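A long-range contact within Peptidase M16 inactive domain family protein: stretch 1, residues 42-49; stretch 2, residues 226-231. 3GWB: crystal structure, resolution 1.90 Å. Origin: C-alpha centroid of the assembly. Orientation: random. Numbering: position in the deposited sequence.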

# COMPACT_ATOMS: atom_id res chain seq x y z
N PHE A 42 9.33 20.02 3.07
CA PHE A 42 9.20 21.04 4.11
C PHE A 42 9.74 20.51 5.43
O PHE A 42 9.64 19.32 5.70
CB PHE A 42 7.73 21.41 4.35
CG PHE A 42 7.01 21.95 3.15
CD1 PHE A 42 6.85 23.31 2.98
CD2 PHE A 42 6.48 21.08 2.19
CE1 PHE A 42 6.16 23.81 1.88
CE2 PHE A 42 5.79 21.58 1.09
CZ PHE A 42 5.63 22.95 0.93
N ALA A 43 10.31 21.39 6.23
CA ALA A 43 10.77 21.01 7.57
C ALA A 43 9.49 21.10 8.39
O ALA A 43 9.34 21.98 9.25
CB ALA A 43 11.81 21.99 8.08
N ALA A 44 8.55 20.21 8.10
CA ALA A 44 7.24 20.18 8.76
C ALA A 44 6.83 18.78 9.23
O ALA A 44 5.68 18.37 9.09
CB ALA A 44 6.17 20.72 7.81
N GLY A 45 7.79 18.04 9.79
CA GLY A 45 7.49 16.71 10.29
C GLY A 45 7.02 16.77 11.73
O GLY A 45 6.86 17.86 12.28
N SER A 46 6.81 15.61 12.34
CA SER A 46 6.32 15.55 13.71
C SER A 46 7.25 16.21 14.72
O SER A 46 6.81 16.58 15.82
CB SER A 46 6.05 14.09 14.10
OG SER A 46 7.22 13.30 14.01
N SER A 47 8.51 16.37 14.36
CA SER A 47 9.47 17.01 15.26
C SER A 47 9.08 18.47 15.51
O SER A 47 9.60 19.11 16.43
CB SER A 47 10.90 16.93 14.68
OG SER A 47 11.03 17.67 13.47
N GLN A 48 8.16 18.98 14.70
CA GLN A 48 7.70 20.36 14.85
C GLN A 48 6.35 20.41 15.57
O GLN A 48 5.79 21.49 15.75
CB GLN A 48 7.55 21.03 13.47
CG GLN A 48 8.84 21.17 12.66
CD GLN A 48 9.95 21.90 13.39
OE1 GLN A 48 9.71 22.81 14.19
NE2 GLN A 48 11.19 21.51 13.11
N ASP A 49 5.84 19.25 15.97
CA ASP A 49 4.56 19.16 16.65
C ASP A 49 4.41 20.05 17.88
O ASP A 49 3.36 20.65 18.10
CB ASP A 49 4.27 17.71 17.09
CG ASP A 49 3.73 16.85 15.97
OD1 ASP A 49 3.35 17.40 14.91
OD2 ASP A 49 3.66 15.61 16.16
N ALA A 226 12.62 29.84 7.40
CA ALA A 226 12.82 28.44 7.71
C ALA A 226 12.75 28.30 9.22
O ALA A 226 13.11 29.23 9.95
CB ALA A 226 14.18 28.00 7.22
N LEU A 227 12.28 27.16 9.69
CA LEU A 227 12.19 26.92 11.12
C LEU A 227 13.57 26.52 11.60
O LEU A 227 14.39 26.05 10.82
CB LEU A 227 11.18 25.80 11.41
CG LEU A 227 9.74 26.12 10.99
CD1 LEU A 227 8.83 24.96 11.37
CD2 LEU A 227 9.27 27.41 11.66
N ALA A 228 13.84 26.71 12.89
CA ALA A 228 15.14 26.36 13.45
C ALA A 228 15.32 24.85 13.47
O ALA A 228 14.36 24.10 13.62
CB ALA A 228 15.26 26.93 14.86
N LYS A 229 16.56 24.42 13.33
CA LYS A 229 16.86 22.99 13.33
C LYS A 229 16.73 22.42 14.73
O LYS A 229 16.96 23.11 15.73
CB LYS A 229 18.26 22.75 12.79
CG LYS A 229 18.41 23.12 11.32
CD LYS A 229 19.82 22.87 10.82
CE LYS A 229 19.92 23.18 9.34
NZ LYS A 229 21.29 22.89 8.83
N ILE A 230 16.36 21.14 14.80
CA ILE A 230 16.18 20.45 16.07
C ILE A 230 17.55 20.11 16.67
O ILE A 230 18.50 19.81 15.94
CB ILE A 230 15.33 19.16 15.89
CG1 ILE A 230 13.85 19.52 15.79
CG2 ILE A 230 15.53 18.21 17.06
CD1 ILE A 230 13.49 20.43 14.64
N GLU A 231 17.64 20.17 17.99
CA GLU A 231 18.89 19.88 18.68
C GLU A 231 19.18 18.39 18.69
O GLU A 231 18.32 17.58 18.36
CB GLU A 231 18.83 20.42 20.11
CG GLU A 231 18.49 21.90 20.18
CD GLU A 231 18.85 22.54 21.50
OE1 GLU A 231 18.38 22.04 22.55
OE2 GLU A 231 19.60 23.54 21.49

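What does the start of stretch 1 offer to stretch 2? Phe-42 lies out of reach, and the first touch comes at Ala-43, whose CA-to-CB bond points toward the other stretch. Even so, its closest atom is from the backbone: Ala-43 O lies 3.7 Å from Leu-227 CD1, an oxygen resting against a methyl group, which has no polar hydrogen to offer. The next three residues, Ala-44, Gly-45 and Ser-46, make no contact.

How does the chain come back to stretch 2? A short 3-10 segment spans residues 46-48; Gln-48 N donates a hydrogen bond to Gly-45 O at 3.0 Å, and Asp-49 N one to Ser-46 O at 2.8 Å. The CA-to-CB bond of Ser-47 points toward stretch 2, with its chi1 in the p well. Its OG lies 3.9 Å from Ile-230 CD1, a van der Waals approach; the hydroxyl finds its hydrogen bond elsewhere in the structure.

Why does Gln-48 matter most on this side? Its CA-to-CB bond points sideways, but chi1 and chi2, both m, fold the chain so that its amide end comes nearer, between Leu-227 and Ile-230. Gln-48 OE1 sits 3.7 Å from Leu-227 CD1, while Gln-48 NE2 comes within 3.0 Å of Ile-230 CD1, a tight approach for a nitrogen and a methyl carbon. The carbonyl of Ala-228 is also near, but at 4.1 Å from Gln-48 NE2 to Ala-228 O no hydrogen bond forms. Asp-49, beyond, is out of reach.

What kind of contact results? No hydrogen bond crosses between the stretches, so packing carries it, burying 225 Å² over both sides. The CA-to-CB bonds of Leu-227 and Ile-230 point toward stretch 1, whereas those of Ala-228 and Lys-229 between them point away; Leu-227 and Ile-230 account for nearly all of the surface covered on stretch 2.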